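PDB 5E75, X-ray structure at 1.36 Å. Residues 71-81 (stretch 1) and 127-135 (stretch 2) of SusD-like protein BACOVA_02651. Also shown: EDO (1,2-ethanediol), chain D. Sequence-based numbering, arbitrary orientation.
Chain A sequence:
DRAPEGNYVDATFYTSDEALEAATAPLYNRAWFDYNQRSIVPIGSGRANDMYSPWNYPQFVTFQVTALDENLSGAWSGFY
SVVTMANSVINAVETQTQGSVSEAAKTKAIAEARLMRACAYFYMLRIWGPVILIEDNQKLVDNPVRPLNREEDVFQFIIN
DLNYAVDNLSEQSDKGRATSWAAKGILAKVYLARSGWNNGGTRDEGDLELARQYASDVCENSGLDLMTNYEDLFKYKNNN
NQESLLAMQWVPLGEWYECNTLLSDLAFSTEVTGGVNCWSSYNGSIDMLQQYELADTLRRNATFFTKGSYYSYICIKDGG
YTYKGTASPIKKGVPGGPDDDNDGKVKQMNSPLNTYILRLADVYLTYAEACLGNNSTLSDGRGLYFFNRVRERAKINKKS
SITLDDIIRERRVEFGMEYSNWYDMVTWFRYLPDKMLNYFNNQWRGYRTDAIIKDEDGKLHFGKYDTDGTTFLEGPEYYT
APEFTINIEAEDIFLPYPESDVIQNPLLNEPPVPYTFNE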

# COMPACT_ATOMS: atom_id res chain seq x y z
N ASN A 71 0.93 6.69 -15.50
CA ASN A 71 0.89 6.38 -14.08
C ASN A 71 1.81 7.28 -13.27
O ASN A 71 1.52 7.58 -12.12
N LEU A 72 2.93 7.71 -13.86
CA LEU A 72 3.84 8.60 -13.16
C LEU A 72 3.21 9.98 -12.98
O LEU A 72 3.27 10.54 -11.90
N SER A 73 2.61 10.51 -14.04
CA SER A 73 2.00 11.83 -13.95
C SER A 73 0.78 11.78 -13.04
O SER A 73 0.56 12.70 -12.25
N GLY A 74 -0.00 10.71 -13.11
CA GLY A 74 -1.17 10.57 -12.26
C GLY A 74 -0.77 10.47 -10.80
O GLY A 74 -1.38 11.10 -9.93
N ALA A 75 0.24 9.66 -10.50
CA ALA A 75 0.67 9.49 -9.10
C ALA A 75 1.22 10.80 -8.54
O ALA A 75 0.86 11.20 -7.43
N TRP A 76 2.06 11.45 -9.33
CA TRP A 76 2.66 12.74 -8.96
C TRP A 76 1.56 13.75 -8.68
O TRP A 76 1.57 14.41 -7.65
N SER A 77 0.59 13.84 -9.58
CA SER A 77 -0.57 14.71 -9.38
C SER A 77 -1.34 14.37 -8.11
O SER A 77 -1.72 15.26 -7.35
N GLY A 78 -1.61 13.08 -7.89
CA GLY A 78 -2.34 12.65 -6.72
C GLY A 78 -1.66 12.97 -5.41
O GLY A 78 -2.27 13.53 -4.50
N PHE A 79 -0.37 12.63 -5.29
CA PHE A 79 0.33 12.89 -4.06
C PHE A 79 0.42 14.40 -3.83
O PHE A 79 0.22 14.85 -2.70
N TYR A 80 0.70 15.17 -4.88
CA TYR A 80 0.73 16.63 -4.70
C TYR A 80 -0.65 17.22 -4.43
O TYR A 80 -0.76 18.26 -3.80
N SER A 81 -1.71 16.54 -4.86
CA SER A 81 -3.06 16.96 -4.49
C SER A 81 -3.29 16.81 -2.98
O SER A 81 -3.92 17.65 -2.34
N ILE A 127 9.27 6.31 -4.24
CA ILE A 127 9.01 6.23 -5.68
C ILE A 127 10.07 7.01 -6.45
O ILE A 127 10.77 6.45 -7.30
N TRP A 128 10.21 8.29 -6.13
CA TRP A 128 11.16 9.19 -6.79
C TRP A 128 12.41 9.51 -5.96
O TRP A 128 13.46 9.79 -6.53
N GLY A 129 12.29 9.45 -4.63
CA GLY A 129 13.38 9.86 -3.75
C GLY A 129 13.27 11.34 -3.47
O GLY A 129 12.33 11.75 -2.81
N PRO A 130 14.19 12.17 -3.99
CA PRO A 130 14.03 13.62 -3.83
C PRO A 130 12.72 14.09 -4.43
O PRO A 130 12.33 13.65 -5.52
N VAL A 131 12.04 14.98 -3.73
CA VAL A 131 10.83 15.63 -4.25
C VAL A 131 10.80 17.06 -3.73
O VAL A 131 11.64 17.43 -2.91
N ILE A 132 9.86 17.88 -4.21
CA ILE A 132 9.76 19.27 -3.78
C ILE A 132 8.91 19.36 -2.51
O ILE A 132 7.73 18.98 -2.53
N LEU A 133 9.50 19.85 -1.43
CA LEU A 133 8.78 20.07 -0.17
C LEU A 133 8.07 21.41 -0.20
O LEU A 133 8.66 22.43 -0.57
N ILE A 134 6.78 21.39 0.13
CA ILE A 134 5.91 22.57 0.00
C ILE A 134 5.01 22.71 1.22
O ILE A 134 4.21 21.82 1.51
N GLU A 135 5.14 23.85 1.91
CA GLU A 135 4.21 24.20 2.98
C GLU A 135 3.31 25.38 2.61
O GLU A 135 2.29 25.58 3.25

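Stretch 1 is helical throughout, with i to i+4 backbone bonds such as Trp 76 N to Leu 72 O at 3.0 Å, whereas stretch 2 has no regular helix or strand. The CA atoms stay more than 9 Å apart, so the 471 Å² buried between the stretches depends largely on long side chains.

Asn 71 lies out of reach. Leu 72 (chi1 m, chi2 t) has its CA-to-CB bond sideways and makes a loose contact, CD2 to Trp 128 CZ2 at 4.5 Å; its backbone comes closer, with Leu 72 O 3.7 Å from Trp 128 CZ2, at the edge of the indole. Ser 73 and Gly 74 make no contact. Ala 75 points toward stretch 2, and its small side chain places CB 4.0 Å from Trp 128 CH2.

Trp 76 (chi1 t, chi2 -93°) starts sideways, but its end comes nearer. It meets Trp 128 (chi1 m, chi2 -77°), which points toward the helix and has the largest covered area, 106 Å². The six-membered rings stand 4.9 Å apart between centroids with planes at 89°, and Trp 76 CE3 approaches Trp 128 CE2 at 3.7 Å: the edge of Trp 76 is directed at the face of Trp 128. Trp 76 CZ3 also reaches Val 131 CG1 (chi1 m) at 4.1 Å. The indole nitrogen has a different partner: Trp 76 NE1 donates to O1 of the ethanediol at 2.9 Å, with an N-H...O angle of 149°. This molecule probably comes from the crystallisation liquor.

Ser 77 and Gly 78 take no part. Phe 79 (chi1 m, chi2 -53°) points toward stretch 2; its CE2 lies 3.4 Å from CD1 of Ile 127 (chi1 m, chi2 t), while CD2 lies 4.0 Å from Trp 128 CZ3. Since each of these two rings sees the other near its own plane, they meet edge to edge.

Tyr 80 (chi1 m at -85°, chi2 -72°) leaves the helix sideways, then brings its hydroxyl to the loop. Tyr 80 OH donates to Ile 132 O at 2.7 Å, linking a side chain to a carbonyl near the ring plane. The same OH is 3.6 Å from Val 131 CB and 3.5 Å from Ile 132 CB. Farther along the loop, Ile 134 (chi1 m, chi2 t) points toward the helix and sets CD1 3.6 Å from Tyr 80 CE1. Ethanediol C1 lies over one face of the tyrosine ring, 3.9 Å from Tyr 80 CE2. Ser 81 closes the stretch without crossing: its OG donates to Ser 77 O at 2.9 Å.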

# COMPACT_ATOMS: atom_id res chain seq x y z
CB ASN A 71 1.25 4.92 -13.84
CG ASN A 71 0.19 3.99 -14.34
OD1 ASN A 71 -0.92 3.94 -13.80
ND2 ASN A 71 0.49 3.27 -15.41
CB LEU A 72 5.18 8.72 -13.89
CG LEU A 72 5.96 7.41 -14.05
CD1 LEU A 72 7.23 7.68 -14.85
CD2 LEU A 72 6.29 6.82 -12.69
CB SER A 73 1.68 12.35 -15.35
OG SER A 73 0.92 11.42 -16.06
CB ALA A 75 1.70 8.37 -8.99
CB TRP A 76 3.56 13.23 -10.09
CG TRP A 76 4.35 14.52 -9.86
CD1 TRP A 76 3.97 15.79 -10.19
CD2 TRP A 76 5.67 14.63 -9.29
NE1 TRP A 76 4.98 16.68 -9.87
CE2 TRP A 76 6.02 15.99 -9.30
CE3 TRP A 76 6.59 13.71 -8.77
CZ2 TRP A 76 7.24 16.45 -8.81
CZ3 TRP A 76 7.79 14.18 -8.27
CH2 TRP A 76 8.11 15.53 -8.31
CB SER A 77 -1.54 14.62 -10.57
OG SER A 77 -2.70 15.45 -10.35
CB PHE A 79 1.73 12.27 -4.06
CG PHE A 79 1.72 10.76 -4.11
CD1 PHE A 79 1.00 10.00 -3.20
CD2 PHE A 79 2.45 10.09 -5.07
CE1 PHE A 79 1.00 8.59 -3.26
CE2 PHE A 79 2.45 8.71 -5.14
CZ PHE A 79 1.73 7.96 -4.23
CB TYR A 80 1.49 17.35 -5.84
CG TYR A 80 2.97 17.35 -5.55
CD1 TYR A 80 3.48 18.15 -4.54
CD2 TYR A 80 3.84 16.50 -6.21
CE1 TYR A 80 4.81 18.15 -4.23
CE2 TYR A 80 5.21 16.48 -5.88
CZ TYR A 80 5.67 17.32 -4.90
OH TYR A 80 7.01 17.31 -4.57
CB SER A 81 -4.11 16.17 -5.27
OG SER A 81 -4.16 16.56 -6.63
CB ILE A 127 7.60 6.80 -6.07
CG1 ILE A 127 6.50 5.97 -5.46
CG2 ILE A 127 7.43 6.87 -7.62
CD1 ILE A 127 5.12 6.67 -5.45
CB TRP A 128 10.49 10.52 -7.16
CG TRP A 128 9.46 10.37 -8.24
CD1 TRP A 128 9.70 10.21 -9.57
CD2 TRP A 128 8.03 10.31 -8.08
NE1 TRP A 128 8.52 10.05 -10.25
CE2 TRP A 128 7.48 10.12 -9.36
CE3 TRP A 128 7.17 10.39 -6.98
CZ2 TRP A 128 6.11 10.00 -9.57
CZ3 TRP A 128 5.81 10.29 -7.19
CH2 TRP A 128 5.29 10.10 -8.48
CB PRO A 130 15.23 14.19 -4.61
CG PRO A 130 16.24 13.08 -4.63
CD PRO A 130 15.43 11.83 -4.73
CB VAL A 131 9.53 14.87 -3.86
CG1 VAL A 131 9.43 13.53 -4.61
CG2 VAL A 131 9.44 14.66 -2.37
CB ILE A 132 9.12 20.12 -4.89
CG1 ILE A 132 9.93 20.01 -6.18
CG2 ILE A 132 9.01 21.57 -4.46
CD1 ILE A 132 9.23 20.53 -7.42
CB LEU A 133 9.77 20.01 0.99
CG LEU A 133 10.42 18.63 1.20
CD1 LEU A 133 11.50 18.75 2.26
CD2 LEU A 133 9.38 17.59 1.59
CB ILE A 134 4.93 22.45 -1.19
CG1 ILE A 134 5.66 22.14 -2.48
CG2 ILE A 134 4.12 23.77 -1.33
CD1 ILE A 134 4.74 21.73 -3.59
CB GLU A 135 4.95 24.57 4.26
CG GLU A 135 5.74 23.46 4.90
CD GLU A 135 6.50 23.93 6.12
OE1 GLU A 135 5.86 24.17 7.17
OE2 GLU A 135 7.74 24.07 6.01
C1 EDO D . 5.16 19.80 -7.85
O1 EDO D . 5.07 19.54 -9.26
C2 EDO D . 4.08 20.77 -7.43
O2 EDO D . 2.84 20.37 -8.03